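Thiol:disulfide interchange protein DsbA (Neisseria meningitidis serogroup B, PDB 2ZNM) is a thioredoxin-fold, DsbA-like oxidoreductase that probably introduces or exchanges disulfide bonds in proteins of the periplasm. Local coordinates at residues 136-139 with 140-144. Residues are numbered along the deposited sequence; the frame is centred on the assembly and turned at random.
Sequences ALKM and QKLTE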
loop_
_atom_site.group_PDB
_atom_site.type_symbol
_atom_site.label_atom_id
_atom_site.label_comp_id
_atom_site.label_asym_id
_atom_site.label_seq_id
_atom_site.Cartn_x
_atom_site.Cartn_y
_atom_site.Cartn_z
ATOM N N ALA A 136 5.072 -2.867 -10.279
ATOM C CA ALA A 136 3.826 -3.632 -10.334
ATOM C C ALA A 136 4.084 -5.134 -10.182
ATOM O O ALA A 136 3.386 -5.806 -9.422
ATOM C CB ALA A 136 3.045 -3.339 -11.635
ATOM N N LEU A 137 5.085 -5.634 -10.904
ATOM C CA LEU A 137 5.486 -7.028 -10.846
ATOM C C LEU A 137 6.082 -7.396 -9.470
ATOM O O LEU A 137 5.834 -8.488 -8.939
ATOM C CB LEU A 137 6.527 -7.305 -11.938
ATOM C CG LEU A 137 6.580 -8.600 -12.762
ATOM C CD1 LEU A 137 8.040 -8.927 -13.081
ATOM C CD2 LEU A 137 5.882 -9.799 -12.115
ATOM N N LYS A 138 6.893 -6.500 -8.918
ATOM C CA LYS A 138 7.408 -6.678 -7.560
ATOM C C LYS A 138 6.269 -6.845 -6.528
ATOM O O LYS A 138 6.372 -7.667 -5.621
ATOM C CB LYS A 138 8.344 -5.524 -7.180
ATOM C CG LYS A 138 8.997 -5.676 -5.834
ATOM C CD LYS A 138 10.185 -4.722 -5.697
ATOM C CE LYS A 138 10.687 -4.653 -4.261
ATOM N NZ LYS A 138 12.121 -4.210 -4.189
HETATM N N MSE A 139 5.191 -6.078 -6.683
HETATM C CA MSE A 139 3.990 -6.239 -5.856
HETATM C C MSE A 139 3.344 -7.630 -5.997
HETATM O O MSE A 139 2.841 -8.188 -5.026
HETATM C CB MSE A 139 2.965 -5.138 -6.163
HETATM C CG MSE A 139 3.447 -3.749 -5.849
HETATM SE SE MSE A 139 2.197 -2.365 -6.404
HETATM C CE MSE A 139 3.481 -0.932 -6.773
ATOM N N GLN A 140 3.362 -8.191 -7.201
ATOM C CA GLN A 140 2.919 -9.568 -7.381
ATOM C C GLN A 140 3.828 -10.543 -6.616
ATOM O O GLN A 140 3.345 -11.359 -5.831
ATOM C CB GLN A 140 2.832 -9.930 -8.859
ATOM C CG GLN A 140 2.242 -11.304 -9.099
ATOM C CD GLN A 140 2.023 -11.609 -10.568
ATOM O OE1 GLN A 140 2.966 -11.679 -11.354
ATOM N NE2 GLN A 140 0.781 -11.811 -10.938
ATOM N N LYS A 141 5.138 -10.427 -6.828
ATOM C CA LYS A 141 6.128 -11.254 -6.137
ATOM C C LYS A 141 5.952 -11.164 -4.621
ATOM O O LYS A 141 6.001 -12.177 -3.929
ATOM C CB LYS A 141 7.550 -10.835 -6.545
ATOM C CG LYS A 141 8.673 -11.671 -5.948
ATOM C CD LYS A 141 10.040 -11.246 -6.496
ATOM C CE LYS A 141 11.153 -12.183 -6.028
ATOM N NZ LYS A 141 12.308 -12.231 -6.988
ATOM N N LEU A 142 5.739 -9.952 -4.118
ATOM C CA LEU A 142 5.583 -9.717 -2.679
ATOM C C LEU A 142 4.343 -10.423 -2.127
ATOM O O LEU A 142 4.412 -11.084 -1.091
ATOM C CB LEU A 142 5.528 -8.202 -2.365
ATOM C CG LEU A 142 6.802 -7.341 -2.468
ATOM C CD1 LEU A 142 6.537 -5.897 -2.062
ATOM C CD2 LEU A 142 7.944 -7.883 -1.626
ATOM N N THR A 143 3.221 -10.269 -2.829
ATOM C CA THR A 143 1.943 -10.901 -2.465
ATOM C C THR A 143 2.073 -12.428 -2.389
ATOM O O THR A 143 1.606 -13.054 -1.429
ATOM C CB THR A 143 0.810 -10.511 -3.461
ATOM O OG1 THR A 143 0.586 -9.100 -3.411
ATOM C CG2 THR A 143 -0.492 -11.208 -3.112
ATOM N N GLU A 144 2.725 -13.009 -3.394
ATOM C CA GLU A 144 2.922 -14.457 -3.485
ATOM C C GLU A 144 3.970 -14.961 -2.496
ATOM O O GLU A 144 3.720 -15.911 -1.746
ATOM C CB GLU A 144 3.296 -14.856 -4.919
ATOM C CG GLU A 144 2.211 -14.480 -5.963
ATOM C CD GLU A 144 2.512 -14.981 -7.382
ATOM O OE1 GLU A 144 3.693 -15.270 -7.699
ATOM O OE2 GLU A 144 1.553 -15.076 -8.186
#
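T143 closes on M139, one turn back on helix 130-145, with both its backbone N and its hydroxyl gripping M139 O. T143 N gives M139 O the regular i to i+4 bond (3.0 Å), and T143 OG1 donates a second to the same M139 O (2.9 Å). The two arrive from opposite faces of the carbonyl plane, the hydroxyl tilted 25° from it. T143 reaches back because its OG1 lies anti to its own carbonyl carbon, beside the backbone N (chi1 -63°), a common way for a helical threonine to fold its hydroxyl onto the preceding turn. Since OG1 is the donor here, its bond to V63 N uses it as an acceptor, so the buried hydroxyl is satisfied on both counts and ties the helix to the chain following strand 55-61. Three further backbone bonds run along the turn: the one from K141 N to L137 O is nearly straight, that from L142 N to K138 O is 2.8 Å, and that from Q140 N to A136 O is longer at 3.3 Å.

Van der Waals contact is modest. L142 CG sits close against the K138 carbonyl oxygen, 3.2 Å from K138 O, a tight carbon-oxygen contact; the CG atoms of K138 and L142 make an apolar pair 4.3 Å apart. On another side of the helix, L137 CD2 meets Q140 OE1 at 3.6 Å, the two side chains crossing at a slant. The extended chains of K138 and K141 project outward on the exposed side.

In this thioredoxin-fold protein the buried side of the amphipathic helix packs against strand 55-61, an edge strand of the mixed sheet within this chain, and helix 69-81: selenomethionine M139 rests on E60, H61, A72 and A76, L142 on R58 and E60, A136 on R73 and Q140 on L69.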